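Local coordinates for tegument protein VP22 (Human herpesvirus 1, PDB 4XAL) that modulates the viral host shutoff RNase, supports late accumulation of viral mRNAs and their translation, and stabilises microtubules in infected cells, at residues R24-S29 / Q103-L108. Sequence-based numbering, arbitrary orientation.
Sequences RKLHFS and QRANEL
N106, near the end of helix 101-107, reads the backbone of L26 with both ends of its carboxamide. The amide oxygen accepts from the L26 peptide nitrogen, N to OD1 2.8 Å, along a nearly straight N-H line (177°), although that donor lies somewhat off the carbonyl plane of the amide. In return N106 ND2 donates to L26 O at 3.0 Å; this oxygen lies close to the amide plane. With a bond at each end, OD1 and ND2, the carboxamide is held against rotation about its CB-CG bond. The asparagine projects from the helix with CG anti to its own carbonyl carbon (chi1 -71°), which carries the amide across to the extended chain.

K25 adds a third bond. Its aliphatic chain bends at chi2 and crosses the asparagine obliquely, with CD 4.1 Å from N106 CB, before NZ reaches N106 O at 2.9 Å. The ammonium group thus meets a carbonyl in the last turn of the helix, where the helix dipole would probably favour a positive charge. H27 approaches obliquely, its CE1 4.0 Å from N106 ND2, the ring and amide planes 56° apart. On the buried side, L26 CD1 makes a loose apolar contact with A105 CB, and the same leucine also packs on R57 of helix 41-74.

In this VP22 core domain the contact ties the N-terminal arm to the C-terminal helix, both packed against the long helix 41-74, the latter through L108 on M61. Because the paired amide bonds address main-chain atoms of L26, they depend on the extended backbone there, while the lysine supplies the charged component.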
# COMPACT_ATOMS: atom_id res chain seq x y z
N ARG A 24 1.62 -11.15 6.74
CA ARG A 24 0.42 -11.46 7.50
C ARG A 24 -0.86 -11.06 6.78
O ARG A 24 -0.99 -9.94 6.30
CB ARG A 24 0.48 -10.79 8.87
CG ARG A 24 -0.58 -11.25 9.85
CD ARG A 24 -0.65 -10.30 11.03
NE ARG A 24 -1.87 -10.47 11.81
CZ ARG A 24 -1.96 -11.19 12.93
NH1 ARG A 24 -0.89 -11.82 13.40
NH2 ARG A 24 -3.12 -11.27 13.57
N LYS A 25 -1.80 -11.99 6.71
CA LYS A 25 -3.12 -11.69 6.19
C LYS A 25 -3.79 -10.71 7.14
O LYS A 25 -3.83 -10.95 8.35
CB LYS A 25 -3.95 -12.97 6.04
CG LYS A 25 -3.33 -13.97 5.06
CD LYS A 25 -3.33 -13.41 3.65
CE LYS A 25 -2.47 -14.25 2.70
NZ LYS A 25 -2.28 -13.55 1.39
N LEU A 26 -4.31 -9.62 6.59
CA LEU A 26 -4.94 -8.58 7.40
C LEU A 26 -6.42 -8.81 7.56
O LEU A 26 -7.14 -8.98 6.58
CB LEU A 26 -4.69 -7.20 6.79
CG LEU A 26 -3.22 -6.85 6.67
CD1 LEU A 26 -3.04 -5.57 5.88
CD2 LEU A 26 -2.61 -6.72 8.05
N HIS A 27 -6.89 -8.80 8.81
CA HIS A 27 -8.31 -8.89 9.11
C HIS A 27 -8.65 -8.05 10.33
O HIS A 27 -7.87 -7.99 11.28
CB HIS A 27 -8.72 -10.34 9.37
CG HIS A 27 -8.50 -11.24 8.20
ND1 HIS A 27 -9.29 -11.19 7.08
CD2 HIS A 27 -7.56 -12.18 7.97
CE1 HIS A 27 -8.86 -12.08 6.20
NE2 HIS A 27 -7.81 -12.70 6.72
N PHE A 28 -9.81 -7.40 10.31
CA PHE A 28 -10.27 -6.69 11.49
C PHE A 28 -10.73 -7.70 12.54
O PHE A 28 -11.00 -8.85 12.23
CB PHE A 28 -11.39 -5.72 11.13
CG PHE A 28 -10.94 -4.61 10.21
CD1 PHE A 28 -9.90 -3.77 10.59
CD2 PHE A 28 -11.54 -4.43 8.98
CE1 PHE A 28 -9.47 -2.75 9.74
CE2 PHE A 28 -11.12 -3.41 8.14
CZ PHE A 28 -10.08 -2.58 8.52
N SER A 29 -10.78 -7.25 13.78
CA SER A 29 -11.05 -8.15 14.90
C SER A 29 -12.43 -8.77 14.80
O SER A 29 -13.38 -8.13 14.36
CB SER A 29 -10.92 -7.41 16.23
OG SER A 29 -11.33 -8.24 17.29
N GLN A 103 -9.09 -7.18 1.51
CA GLN A 103 -9.03 -8.18 0.45
C GLN A 103 -7.94 -7.83 -0.56
O GLN A 103 -7.08 -8.65 -0.89
CB GLN A 103 -10.38 -8.30 -0.24
CG GLN A 103 -10.34 -9.05 -1.57
CD GLN A 103 -10.78 -10.49 -1.43
OE1 GLN A 103 -11.67 -10.81 -0.64
NE2 GLN A 103 -10.16 -11.37 -2.21
N ARG A 104 -7.97 -6.59 -1.03
CA ARG A 104 -7.02 -6.13 -2.04
C ARG A 104 -5.60 -6.15 -1.50
O ARG A 104 -4.66 -6.50 -2.21
CB ARG A 104 -7.36 -4.72 -2.53
CG ARG A 104 -8.72 -4.56 -3.21
CD ARG A 104 -8.73 -5.10 -4.62
NE ARG A 104 -9.36 -6.41 -4.66
CZ ARG A 104 -10.65 -6.61 -4.87
NH1 ARG A 104 -11.46 -5.57 -5.06
NH2 ARG A 104 -11.14 -7.85 -4.88
N ALA A 105 -5.43 -5.73 -0.24
CA ALA A 105 -4.11 -5.72 0.37
C ALA A 105 -3.58 -7.14 0.57
O ALA A 105 -2.37 -7.38 0.50
CB ALA A 105 -4.14 -5.00 1.70
N ASN A 106 -4.47 -8.09 0.83
CA ASN A 106 -4.04 -9.47 1.07
C ASN A 106 -3.70 -10.20 -0.23
O ASN A 106 -2.93 -11.16 -0.21
CB ASN A 106 -5.11 -10.25 1.83
CG ASN A 106 -5.23 -9.82 3.27
OD1 ASN A 106 -4.27 -9.31 3.84
ND2 ASN A 106 -6.41 -10.01 3.86
N GLU A 107 -4.30 -9.75 -1.32
CA GLU A 107 -4.08 -10.34 -2.64
C GLU A 107 -2.68 -10.08 -3.18
O GLU A 107 -2.21 -10.79 -4.07
CB GLU A 107 -5.09 -9.80 -3.65
CG GLU A 107 -6.48 -10.35 -3.52
CD GLU A 107 -7.43 -9.68 -4.48
OE1 GLU A 107 -7.00 -8.73 -5.18
OE2 GLU A 107 -8.60 -10.11 -4.55
N LEU A 108 -2.05 -9.04 -2.66
CA LEU A 108 -0.73 -8.60 -3.12
C LEU A 108 0.34 -9.68 -3.00
O LEU A 108 0.34 -10.47 -2.05
CB LEU A 108 -0.27 -7.37 -2.33
CG LEU A 108 -0.61 -5.97 -2.85
CD1 LEU A 108 -1.87 -5.98 -3.68
CD2 LEU A 108 -0.71 -4.96 -1.71